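Local structure of uncharacterized protein DR_0571 (Deinococcus radiodurans R1, 3C4N) at residues A[316-319]-A[320-323]; A[147-151]-A[152-156]; A[388-391]-A[392-396]. The protein probably acts as an FAD-dependent oxidoreductase of the ETF-QO/FixC family, and binds ADP in its nucleotide site. All blocks are in the same frame, centred on the assembly; numbering follows the deposited sequence.

Overall arrangement
Along the chain the order is contact 2, contact 1, contact 3. All three are local, and none nests in or crosses another. Contact 2 closes the turn between helix 146-149 and the loop to strand 159-163. Contact 1 is one stretch of helix 315-324. Its centre is about 18 Å from that of contact 2. The two do not touch, but residues just after the helix bridge them: Leu-321 packs on Leu-331, and Leu-151 pairs with Ala-330 through the backbone. Contact 3 lies in helix 379-398, its centre more than 40 Å from both others and across the chain's centre. It packs on helix 46-58 of the nucleotide-binding part.

Contact 1: A[316-319]-A[320-323]; sequences ELLE and DLVG
Residues 316-323 form regular alpha-helix, with the amides of Asp-320, Leu-321, Val-322 and Gly-323 each bonding to the carbonyl four residues earlier; the straightest is Leu-321 N to Leu-317 O, 2.9 Å at 170°. On the apolar side, Leu-317 and Leu-321 lie one turn apart and their side chains cross obliquely. CD2 of Leu-317 reaches Leu-321 CG at 3.6 Å. Leu-321 CG lies anti to its carbonyl carbon (chi1 -64°), which also brings it to 3.2 Å from Leu-317 O. Leu-318 CD1 meets Leu-321 CD1 more loosely, at 4.3 Å. On the polar side, Asp-320 folds its carboxylate back along the helix. Its OD2 comes within 3.0 Å of Glu-316 O. Both are acceptors, so they do not bond to each other. OD2 instead takes a hydrogen bond from His-292 NE2. Glu-316 OE2 has a weak bond to His-293. The leucines face the protein interior: Leu-317 packs on Gln-256 and Pro-258 of strand 251-260 and on Pro-289, while Leu-318 and Leu-321 pack on Leu-313 and Leu-321 also reaches Leu-331.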
loop_
_atom_site.group_PDB
_atom_site.type_symbol
_atom_site.label_atom_id
_atom_site.label_comp_id
_atom_site.label_asym_id
_atom_site.label_seq_id
_atom_site.Cartn_x
_atom_site.Cartn_y
_atom_site.Cartn_z
ATOM N N GLU A 316 -18.334 -3.608 -33.896
ATOM C CA GLU A 316 -17.994 -5.014 -34.005
ATOM C C GLU A 316 -18.729 -5.920 -33.035
ATOM O O GLU A 316 -19.129 -7.026 -33.400
ATOM C CB GLU A 316 -16.495 -5.199 -33.851
ATOM C CG GLU A 316 -15.734 -4.695 -35.049
ATOM C CD GLU A 316 -14.330 -5.233 -35.094
ATOM O OE1 GLU A 316 -13.538 -4.862 -34.202
ATOM O OE2 GLU A 316 -14.028 -6.034 -36.011
ATOM N N LEU A 317 -18.911 -5.460 -31.802
ATOM C CA LEU A 317 -19.618 -6.258 -30.808
ATOM C C LEU A 317 -21.087 -6.347 -31.227
ATOM O O LEU A 317 -21.712 -7.403 -31.129
ATOM C CB LEU A 317 -19.509 -5.616 -29.422
ATOM C CG LEU A 317 -19.542 -6.577 -28.225
ATOM C CD1 LEU A 317 -19.777 -5.776 -26.947
ATOM C CD2 LEU A 317 -20.628 -7.611 -28.390
ATOM N N LEU A 318 -21.623 -5.225 -31.695
ATOM C CA LEU A 318 -23.005 -5.152 -32.150
ATOM C C LEU A 318 -23.257 -6.192 -33.235
ATOM O O LEU A 318 -24.234 -6.937 -33.182
ATOM C CB LEU A 318 -23.302 -3.754 -32.699
ATOM C CG LEU A 318 -24.077 -2.730 -31.861
ATOM C CD1 LEU A 318 -24.151 -3.155 -30.393
ATOM C CD2 LEU A 318 -23.406 -1.376 -32.010
ATOM N N GLU A 319 -22.366 -6.245 -34.218
ATOM C CA GLU A 319 -22.513 -7.193 -35.313
ATOM C C GLU A 319 -22.471 -8.618 -34.778
ATOM O O GLU A 319 -23.299 -9.450 -35.153
ATOM C CB GLU A 319 -21.396 -7.002 -36.347
ATOM C CG GLU A 319 -21.158 -5.557 -36.771
ATOM C CD GLU A 319 -20.143 -5.436 -37.886
ATOM O OE1 GLU A 319 -19.107 -6.126 -37.835
ATOM O OE2 GLU A 319 -20.375 -4.646 -38.820
ATOM N N ASP A 320 -21.507 -8.901 -33.903
ATOM C CA ASP A 320 -21.371 -10.240 -33.326
ATOM C C ASP A 320 -22.688 -10.654 -32.671
ATOM O O ASP A 320 -23.196 -11.751 -32.913
ATOM C CB ASP A 320 -20.235 -10.282 -32.284
ATOM C CG ASP A 320 -18.845 -10.324 -32.917
ATOM O OD1 ASP A 320 -18.657 -11.065 -33.908
ATOM O OD2 ASP A 320 -17.933 -9.636 -32.412
ATOM N N LEU A 321 -23.235 -9.768 -31.842
ATOM C CA LEU A 321 -24.499 -10.026 -31.158
ATOM C C LEU A 321 -25.599 -10.374 -32.164
ATOM O O LEU A 321 -26.318 -11.354 -31.995
ATOM C CB LEU A 321 -24.921 -8.798 -30.344
ATOM C CG LEU A 321 -24.021 -8.367 -29.187
ATOM C CD1 LEU A 321 -24.560 -7.077 -28.605
ATOM C CD2 LEU A 321 -23.958 -9.449 -28.127
ATOM N N VAL A 322 -25.730 -9.565 -33.209
ATOM C CA VAL A 322 -26.744 -9.808 -34.222
ATOM C C VAL A 322 -26.575 -11.209 -34.794
ATOM O O VAL A 322 -27.552 -11.910 -35.029
ATOM C CB VAL A 322 -26.642 -8.768 -35.355
ATOM C CG1 VAL A 322 -27.607 -9.109 -36.480
ATOM C CG2 VAL A 322 -26.933 -7.376 -34.803
ATOM N N GLY A 323 -25.326 -11.618 -34.996
ATOM C CA GLY A 323 -25.050 -12.935 -35.547
ATOM C C GLY A 323 -25.278 -14.076 -34.576
ATOM O O GLY A 323 -25.336 -15.237 -34.976
#

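Contact 2: A[147-151]-A[152-156]; sequences EALAL and LDPAR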
loop_
_atom_site.group_PDB
_atom_site.type_symbol
_atom_site.label_atom_id
_atom_site.label_comp_id
_atom_site.label_asym_id
_atom_site.label_seq_id
_atom_site.Cartn_x
_atom_site.Cartn_y
_atom_site.Cartn_z
ATOM N N GLU A 147 -31.478 -22.506 -16.046
ATOM C CA GLU A 147 -31.327 -21.063 -16.181
ATOM C C GLU A 147 -30.360 -20.688 -17.302
ATOM O O GLU A 147 -30.344 -19.546 -17.760
ATOM C CB GLU A 147 -30.876 -20.439 -14.849
ATOM C CG GLU A 147 -29.437 -20.727 -14.422
ATOM C CD GLU A 147 -29.182 -22.183 -14.070
ATOM O OE1 GLU A 147 -30.157 -22.952 -13.921
ATOM O OE2 GLU A 147 -27.995 -22.548 -13.927
ATOM N N ALA A 148 -29.563 -21.660 -17.741
ATOM C CA ALA A 148 -28.593 -21.454 -18.812
ATOM C C ALA A 148 -29.186 -21.893 -20.143
ATOM O O ALA A 148 -28.736 -21.471 -21.207
ATOM C CB ALA A 148 -27.324 -22.241 -18.527
ATOM N N LEU A 149 -30.213 -22.730 -20.074
ATOM C CA LEU A 149 -30.862 -23.240 -21.270
ATOM C C LEU A 149 -31.723 -22.170 -21.937
ATOM O O LEU A 149 -31.693 -22.007 -23.156
ATOM C CB LEU A 149 -31.729 -24.450 -20.910
ATOM C CG LEU A 149 -31.901 -25.541 -21.974
ATOM C CD1 LEU A 149 -32.814 -26.630 -21.429
ATOM C CD2 LEU A 149 -32.484 -24.961 -23.258
ATOM N N ALA A 150 -32.479 -21.437 -21.129
ATOM C CA ALA A 150 -33.370 -20.395 -21.628
ATOM C C ALA A 150 -32.642 -19.278 -22.369
ATOM O O ALA A 150 -33.268 -18.425 -23.006
ATOM C CB ALA A 150 -34.176 -19.807 -20.464
ATOM N N LEU A 151 -31.320 -19.271 -22.276
ATOM C CA LEU A 151 -30.538 -18.237 -22.939
ATOM C C LEU A 151 -30.343 -18.551 -24.412
ATOM O O LEU A 151 -30.196 -17.648 -25.235
ATOM C CB LEU A 151 -29.169 -18.104 -22.279
ATOM C CG LEU A 151 -29.143 -17.818 -20.785
ATOM C CD1 LEU A 151 -27.694 -17.848 -20.316
ATOM C CD2 LEU A 151 -29.781 -16.465 -20.488
ATOM N N LEU A 152 -30.354 -19.835 -24.743
ATOM C CA LEU A 152 -30.114 -20.252 -26.114
ATOM C C LEU A 152 -31.217 -21.050 -26.766
ATOM O O LEU A 152 -32.269 -21.304 -26.180
ATOM C CB LEU A 152 -28.819 -21.070 -26.193
ATOM C CG LEU A 152 -28.159 -21.490 -24.881
ATOM C CD1 LEU A 152 -27.348 -22.761 -25.061
ATOM C CD2 LEU A 152 -27.283 -20.359 -24.401
ATOM N N ASP A 153 -30.948 -21.446 -28.002
ATOM C CA ASP A 153 -31.875 -22.248 -28.772
ATOM C C ASP A 153 -31.188 -23.596 -29.007
ATOM O O ASP A 153 -30.278 -23.708 -29.822
ATOM C CB ASP A 153 -32.179 -21.562 -30.103
ATOM C CG ASP A 153 -33.128 -22.364 -30.960
ATOM O OD1 ASP A 153 -32.766 -23.497 -31.346
ATOM O OD2 ASP A 153 -34.235 -21.863 -31.240
ATOM N N PRO A 154 -31.613 -24.633 -28.274
ATOM C CA PRO A 154 -31.064 -25.989 -28.374
ATOM C C PRO A 154 -30.879 -26.503 -29.799
ATOM O O PRO A 154 -29.948 -27.263 -30.066
ATOM C CB PRO A 154 -32.075 -26.823 -27.597
ATOM C CG PRO A 154 -32.518 -25.868 -26.518
ATOM C CD PRO A 154 -32.694 -24.572 -27.275
ATOM N N ALA A 155 -31.752 -26.091 -30.715
ATOM C CA ALA A 155 -31.664 -26.545 -32.106
ATOM C C ALA A 155 -30.482 -25.951 -32.876
ATOM O O ALA A 155 -29.805 -26.657 -33.620
ATOM C CB ALA A 155 -32.971 -26.233 -32.836
ATOM N N ARG A 156 -30.237 -24.657 -32.696
ATOM C CA ARG A 156 -29.133 -23.989 -33.384
ATOM C C ARG A 156 -27.786 -24.231 -32.678
ATOM O O ARG A 156 -26.727 -23.918 -33.220
ATOM C CB ARG A 156 -29.421 -22.487 -33.489
ATOM C CG ARG A 156 -30.864 -22.164 -33.893
ATOM C CD ARG A 156 -31.102 -20.663 -33.976
ATOM N NE ARG A 156 -30.850 -20.142 -35.314
ATOM C CZ ARG A 156 -31.790 -19.980 -36.237
ATOM N NH1 ARG A 156 -33.052 -20.290 -35.964
ATOM N NH2 ARG A 156 -31.467 -19.529 -37.439
#
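The Leu-149 carbonyl is met by Leu-152 N from above its plane, 49° out, at an N to O distance of 3.0 Å. The Pro-154 ring is touched by Leu-149 at one margin: Leu-149 CD2 lies 3.4 Å from Pro-154 CG and 4.0 Å from Pro-154 CD. The two side chains cross at about a right angle. Asp-153 turns its carboxylate to the following backbone. OD1 accepts from Arg-156 N on its anti side, 32° out of the carboxylate plane, and more weakly from Ala-155 N. This is an Asx motif, and 154-156 after it take helical backbone angles without regular helix bonds. Just before it, the Leu-149 to Leu-152 bond closes a type I beta turn at the foot of the weakly bonded helix 146-149, and the chain goes on toward strand 159-163. Leu-152 lies against this turn. Its CG nearly eclipses its backbone N (chi1 10°), and CD2 comes to 3.6 Å from Leu-151 CB and 3.7 Å from Ala-148 O. With an alanine here, CG and both methyls are gone, and a gap would probably open beside Leu-151 CB and Ala-148 O. Leu-151 turns its methyls elsewhere, onto Leu-271 of strand 270-273 and Tyr-285 of strand 284-288. The backbone of Leu-151 also bonds to that of Ala-330, and Asp-153 pairs likewise with Ala-327.

Contact 3: A[388-391]-A[392-396]; sequences HELA and QRVSA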
loop_
_atom_site.group_PDB
_atom_site.type_symbol
_atom_site.label_atom_id
_atom_site.label_comp_id
_atom_site.label_asym_id
_atom_site.label_seq_id
_atom_site.Cartn_x
_atom_site.Cartn_y
_atom_site.Cartn_z
ATOM N N HIS A 388 5.603 -16.123 -12.490
ATOM C CA HIS A 388 6.490 -16.934 -11.668
ATOM C C HIS A 388 7.766 -17.321 -12.415
ATOM O O HIS A 388 8.845 -17.368 -11.828
ATOM C CB HIS A 388 5.775 -18.199 -11.218
ATOM C CG HIS A 388 6.638 -19.122 -10.418
ATOM N ND1 HIS A 388 7.110 -20.320 -10.913
ATOM C CD2 HIS A 388 7.116 -19.022 -9.154
ATOM C CE1 HIS A 388 7.837 -20.918 -9.988
ATOM N NE2 HIS A 388 7.857 -20.153 -8.911
ATOM N N GLU A 389 7.620 -17.612 -13.707
ATOM C CA GLU A 389 8.725 -17.984 -14.584
ATOM C C GLU A 389 9.688 -16.796 -14.627
ATOM O O GLU A 389 10.898 -16.962 -14.487
ATOM C CB GLU A 389 8.166 -18.291 -15.985
ATOM C CG GLU A 389 9.039 -19.108 -16.943
ATOM C CD GLU A 389 10.109 -18.284 -17.671
ATOM O OE1 GLU A 389 9.822 -17.134 -18.067
ATOM O OE2 GLU A 389 11.236 -18.802 -17.862
ATOM N N LEU A 390 9.148 -15.592 -14.787
ATOM C CA LEU A 390 9.985 -14.399 -14.844
ATOM C C LEU A 390 10.670 -14.164 -13.515
ATOM O O LEU A 390 11.830 -13.745 -13.474
ATOM C CB LEU A 390 9.163 -13.159 -15.213
ATOM C CG LEU A 390 9.960 -11.847 -15.164
ATOM C CD1 LEU A 390 11.135 -11.928 -16.132
ATOM C CD2 LEU A 390 9.057 -10.665 -15.481
ATOM N N ALA A 391 9.955 -14.428 -12.425
ATOM C CA ALA A 391 10.527 -14.240 -11.093
ATOM C C ALA A 391 11.730 -15.159 -10.885
ATOM O O ALA A 391 12.769 -14.723 -10.384
ATOM C CB ALA A 391 9.473 -14.494 -10.017
ATOM N N GLN A 392 11.587 -16.425 -11.282
ATOM C CA GLN A 392 12.665 -17.400 -11.152
ATOM C C GLN A 392 13.910 -16.914 -11.886
ATOM O O GLN A 392 14.991 -16.843 -11.304
ATOM C CB GLN A 392 12.228 -18.765 -11.709
ATOM C CG GLN A 392 11.293 -19.550 -10.782
ATOM C CD GLN A 392 10.753 -20.854 -11.403
ATOM O OE1 GLN A 392 10.050 -20.826 -12.421
ATOM N NE2 GLN A 392 11.070 -21.996 -10.777
ATOM N N ARG A 393 13.754 -16.558 -13.157
ATOM C CA ARG A 393 14.884 -16.088 -13.950
ATOM C C ARG A 393 15.544 -14.834 -13.381
ATOM O O ARG A 393 16.767 -14.750 -13.327
ATOM C CB ARG A 393 14.453 -15.865 -15.410
ATOM C CG ARG A 393 14.117 -17.180 -16.127
ATOM C CD ARG A 393 13.896 -17.044 -17.639
ATOM N NE ARG A 393 12.632 -16.396 -17.978
ATOM C CZ ARG A 393 12.519 -15.114 -18.303
ATOM N NH1 ARG A 393 13.608 -14.353 -18.331
ATOM N NH2 ARG A 393 11.326 -14.605 -18.602
ATOM N N VAL A 394 14.744 -13.871 -12.938
ATOM C CA VAL A 394 15.292 -12.639 -12.381
ATOM C C VAL A 394 16.062 -12.942 -11.101
ATOM O O VAL A 394 17.145 -12.401 -10.848
ATOM C CB VAL A 394 14.164 -11.627 -12.069
ATOM C CG1 VAL A 394 14.725 -10.421 -11.315
ATOM C CG2 VAL A 394 13.516 -11.173 -13.359
ATOM N N SER A 395 15.488 -13.825 -10.296
ATOM C CA SER A 395 16.092 -14.221 -9.037
ATOM C C SER A 395 17.441 -14.930 -9.264
ATOM O O SER A 395 18.408 -14.684 -8.546
ATOM C CB SER A 395 15.111 -15.121 -8.281
ATOM O OG SER A 395 15.662 -15.593 -7.069
ATOM N N ALA A 396 17.507 -15.799 -10.272
ATOM C CA ALA A 396 18.735 -16.519 -10.590
ATOM C C ALA A 396 19.855 -15.580 -11.048
ATOM O O ALA A 396 20.972 -15.645 -10.531
ATOM C CB ALA A 396 18.465 -17.570 -11.664
#
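Gln-392, Arg-393 and Glu-389 carry this stretch of helix 379-398. Gln-392 lies one turn on from His-388 and leans over its ring. CG of Gln-392 sits over one face, offset toward the rim and 4.1 Å from the His-388 centroid, a CH-pi contact. The amide continues beyond the rim on the same side of the ring, with Gln-392 CD 3.2 Å from His-388 CE1. Ring and amide planes are 34° apart. Gln-392 OE1 and His-388 ND1 are close, but the angle is too poor for a hydrogen bond. The same ring stacks on Trp-101 and meets Tyr-54 edge-to-face.

Glu-389 and Arg-393 form a salt bridge across the next i to i+4 pair. The guanidinium is met side-on, through NE and NH2. NE lies 2.8 Å from Glu-389 OE2 and 2.9 Å from Glu-389 OE1. NH2 adds a bond of 3.0 Å to Glu-389 OE1, which therefore accepts twice. Both carboxylate oxygens are met on the syn side and lie close to the guanidinium plane, though the two planes are turned 28° from each other. Glu-389 gets there with CG anti to the backbone N and a bend at chi2 (-81°). Leu-390 lies beside the pair: its CD1 is 3.6 Å from Arg-393 NH2 and 3.7 Å from Val-394 CG2.

Ala-391 packs on Tyr-54, Leu-55 and Leu-58 of helix 46-58, while Leu-390 reaches Cys-51 of that helix and lies about 7 Å, side chain to side chain, from the ADP-binding Met-47. Ala-391, Leu-390 and the His-388 ring thus pack on the Rossmann-type part, while the charge of Glu-389 is matched within the helix by Arg-393, through three bonds that should hold the guanidinium against rotation.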